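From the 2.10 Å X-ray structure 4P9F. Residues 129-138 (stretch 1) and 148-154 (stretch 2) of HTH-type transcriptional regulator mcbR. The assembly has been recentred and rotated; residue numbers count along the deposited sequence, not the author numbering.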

# COMPACT_ATOMS: atom_id res chain seq x y z
N ASN A 129 -18.12 9.76 4.24
CA ASN A 129 -17.11 10.24 3.28
C ASN A 129 -16.25 9.08 2.77
O ASN A 129 -16.02 8.94 1.56
CB ASN A 129 -16.22 11.32 3.92
CG ASN A 129 -14.90 11.52 3.19
OD1 ASN A 129 -13.85 11.11 3.68
ND2 ASN A 129 -14.94 12.12 2.02
N ARG A 130 -15.82 8.23 3.70
CA ARG A 130 -15.08 7.01 3.42
C ARG A 130 -15.85 6.07 2.49
O ARG A 130 -15.33 5.62 1.47
CB ARG A 130 -14.76 6.31 4.75
CG ARG A 130 -13.77 5.17 4.71
CD ARG A 130 -13.75 4.49 6.08
NE ARG A 130 -15.04 3.84 6.38
CZ ARG A 130 -15.38 2.62 5.98
NH1 ARG A 130 -14.56 1.90 5.23
NH2 ARG A 130 -16.57 2.14 6.31
N LEU A 131 -17.10 5.79 2.85
CA LEU A 131 -17.95 4.87 2.10
C LEU A 131 -18.21 5.39 0.70
O LEU A 131 -18.26 4.64 -0.27
CB LEU A 131 -19.27 4.67 2.85
CG LEU A 131 -19.24 3.75 4.07
CD1 LEU A 131 -20.63 3.64 4.68
CD2 LEU A 131 -18.67 2.38 3.73
N PHE A 132 -18.41 6.70 0.60
CA PHE A 132 -18.65 7.36 -0.67
C PHE A 132 -17.44 7.20 -1.60
O PHE A 132 -17.57 6.74 -2.74
CB PHE A 132 -18.97 8.84 -0.43
CG PHE A 132 -19.17 9.66 -1.69
CD1 PHE A 132 -20.39 9.63 -2.37
CD2 PHE A 132 -18.15 10.47 -2.16
CE1 PHE A 132 -20.58 10.39 -3.52
CE2 PHE A 132 -18.34 11.25 -3.32
CZ PHE A 132 -19.55 11.20 -4.00
N ARG A 133 -16.26 7.56 -1.12
CA ARG A 133 -15.09 7.49 -1.98
C ARG A 133 -14.74 6.04 -2.32
O ARG A 133 -14.37 5.73 -3.45
CB ARG A 133 -13.88 8.18 -1.35
CG ARG A 133 -13.84 9.71 -1.57
CD ARG A 133 -12.48 10.26 -1.10
NE ARG A 133 -12.56 11.23 -0.02
CZ ARG A 133 -11.50 11.75 0.57
NH1 ARG A 133 -10.29 11.38 0.17
NH2 ARG A 133 -11.63 12.63 1.55
N LEU A 134 -14.89 5.14 -1.36
CA LEU A 134 -14.56 3.74 -1.60
C LEU A 134 -15.51 3.11 -2.61
O LEU A 134 -15.08 2.30 -3.43
CB LEU A 134 -14.59 2.96 -0.29
CG LEU A 134 -13.82 1.65 -0.30
CD1 LEU A 134 -12.40 1.87 -0.78
CD2 LEU A 134 -13.82 1.03 1.07
N ALA A 135 -16.78 3.49 -2.57
CA ALA A 135 -17.75 3.02 -3.54
C ALA A 135 -17.33 3.43 -4.94
O ALA A 135 -17.49 2.68 -5.91
CB ALA A 135 -19.15 3.56 -3.22
N ILE A 136 -16.79 4.64 -5.06
CA ILE A 136 -16.27 5.10 -6.33
C ILE A 136 -15.07 4.24 -6.74
O ILE A 136 -15.05 3.67 -7.83
CB ILE A 136 -15.84 6.59 -6.28
CG1 ILE A 136 -17.05 7.49 -6.02
CG2 ILE A 136 -15.16 6.99 -7.58
CD1 ILE A 136 -16.67 8.93 -5.67
N TYR A 137 -14.10 4.15 -5.83
CA TYR A 137 -12.82 3.53 -6.14
C TYR A 137 -12.97 2.07 -6.55
O TYR A 137 -12.24 1.60 -7.42
CB TYR A 137 -11.85 3.63 -4.96
CG TYR A 137 -11.54 5.04 -4.53
CD1 TYR A 137 -11.78 6.12 -5.38
CD2 TYR A 137 -11.02 5.29 -3.27
CE1 TYR A 137 -11.49 7.41 -4.99
CE2 TYR A 137 -10.73 6.58 -2.87
CZ TYR A 137 -10.97 7.64 -3.73
OH TYR A 137 -10.69 8.93 -3.32
N HIS A 138 -13.94 1.38 -5.94
CA HIS A 138 -14.16 -0.03 -6.23
C HIS A 138 -14.49 -0.27 -7.69
O HIS A 138 -14.18 -1.34 -8.22
CB HIS A 138 -15.28 -0.60 -5.34
CG HIS A 138 -14.83 -0.96 -3.96
ND1 HIS A 138 -15.72 -1.24 -2.94
CD2 HIS A 138 -13.60 -1.11 -3.43
CE1 HIS A 138 -15.05 -1.54 -1.84
NE2 HIS A 138 -13.76 -1.47 -2.11
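Stretch 2 148-154: MIEQLWV

Residues 148-154 form a helical segment that packs against the helix of stretch 1 in a nearly antiparallel sense, the two N-to-C directions enclosing 159° and the axes approaching to 11.7 Å. Across this separation the indole of Trp 153 reaches the other helix, and the contact buries 339 Å² over both sides. Backbone hydrogen bonds from the N of residue i+4 to the O of residue i hold the segment, such as Trp 153 N to Ile 149 O at 3.0 Å. In register, the CA atoms nearest each other are Trp 153 and Arg 130 (8.9 Å) and Glu 150 and Leu 134 (8.2 Å).

Trp 153 dominates the contact, with 109 Å² covered. Its CA-to-CB bond points toward stretch 1, and chi1 of -74° (m) places the indole as a knob among Arg 130, Arg 133, Leu 134 and Tyr 137. Its CZ3 lies 3.6 Å from Arg 130 CG and 4.1 Å from Leu 134 CD1; its CH2 is 4.1 Å from Arg 133 CB, so the aliphatic parts of both arginines help to line the hole. Tyr 137 presents its ring edge, with CE2 3.7 Å from Trp 153 CZ2, and its CD2 lies 3.9 Å from Ile 149 CD1, one turn before the tryptophan.

Leu 134 (46 Å²) touches both Trp 153 and Glu 150: its CD2 lies 3.4 Å from Glu 150 OE2. The CA-to-CB bond of Glu 150 points sideways, but the end of the side chain comes nearer to stretch 1. No direct hydrogen bond links the stretches; Arg 130 NH1 and Glu 150 OE2 stand 4.5 Å apart, beyond a salt bridge. Water 1 spans them, accepting from Arg 130 NH1 at 2.6 Å and donating to Glu 150 OE2 at 2.8 Å. Water 2 joins Glu 150 OE1 (2.5 Å) to His 138 NE2 (2.7 Å).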

# COMPACT_ATOMS: atom_id res chain seq x y z
N MSE A 148 -4.91 -0.81 -1.02
CA MSE A 148 -3.79 0.05 -0.62
C MSE A 148 -4.29 1.42 -0.14
O MSE A 148 -3.77 1.98 0.83
CB MSE A 148 -2.81 0.23 -1.78
CG MSE A 148 -1.60 1.06 -1.37
SE MSE A 148 -0.06 0.84 -2.55
CE MSE A 148 0.15 -1.08 -2.31
N ILE A 149 -5.30 1.94 -0.82
CA ILE A 149 -5.91 3.20 -0.40
C ILE A 149 -6.51 3.04 1.01
O ILE A 149 -6.28 3.87 1.88
CB ILE A 149 -6.99 3.68 -1.42
CG1 ILE A 149 -6.32 4.09 -2.75
CG2 ILE A 149 -7.82 4.85 -0.84
CD1 ILE A 149 -7.32 4.40 -3.89
N GLU A 150 -7.22 1.94 1.25
CA GLU A 150 -7.76 1.68 2.59
C GLU A 150 -6.65 1.57 3.63
O GLU A 150 -6.78 2.05 4.76
CB GLU A 150 -8.58 0.39 2.58
CG GLU A 150 -9.87 0.50 1.82
CD GLU A 150 -10.78 -0.66 2.10
OE1 GLU A 150 -10.67 -1.66 1.36
OE2 GLU A 150 -11.58 -0.61 3.06
N GLN A 151 -5.55 0.94 3.23
CA GLN A 151 -4.40 0.78 4.12
C GLN A 151 -3.86 2.16 4.55
O GLN A 151 -3.56 2.40 5.73
CB GLN A 151 -3.32 -0.02 3.39
CG GLN A 151 -2.47 -0.88 4.25
CD GLN A 151 -1.34 -1.53 3.46
OE1 GLN A 151 -0.19 -1.45 3.84
NE2 GLN A 151 -1.69 -2.16 2.35
N LEU A 152 -3.76 3.08 3.60
CA LEU A 152 -3.24 4.42 3.90
C LEU A 152 -4.22 5.21 4.78
O LEU A 152 -3.80 5.99 5.63
CB LEU A 152 -2.93 5.14 2.60
CG LEU A 152 -1.72 4.55 1.85
CD1 LEU A 152 -1.63 5.04 0.39
CD2 LEU A 152 -0.41 4.88 2.60
N TRP A 153 -5.52 4.99 4.61
CA TRP A 153 -6.51 5.61 5.48
C TRP A 153 -6.37 5.13 6.92
O TRP A 153 -6.61 5.88 7.87
CB TRP A 153 -7.92 5.30 4.98
CG TRP A 153 -8.32 6.05 3.74
CD1 TRP A 153 -7.66 7.09 3.15
CD2 TRP A 153 -9.45 5.77 2.90
NE1 TRP A 153 -8.33 7.50 2.02
CE2 TRP A 153 -9.44 6.70 1.84
CE3 TRP A 153 -10.49 4.81 2.96
CZ2 TRP A 153 -10.42 6.71 0.84
CZ3 TRP A 153 -11.46 4.83 1.96
CH2 TRP A 153 -11.42 5.78 0.92
N VAL A 154 -6.05 3.85 7.08
CA VAL A 154 -5.79 3.27 8.40
C VAL A 154 -4.57 3.94 9.03
O VAL A 154 -4.59 4.26 10.20
CB VAL A 154 -5.56 1.75 8.33
CG1 VAL A 154 -5.08 1.21 9.69
CG2 VAL A 154 -6.86 1.01 7.90
O HOH W 1 -12.09 1.65 4.55
O HOH W 2 -11.35 -2.09 -0.96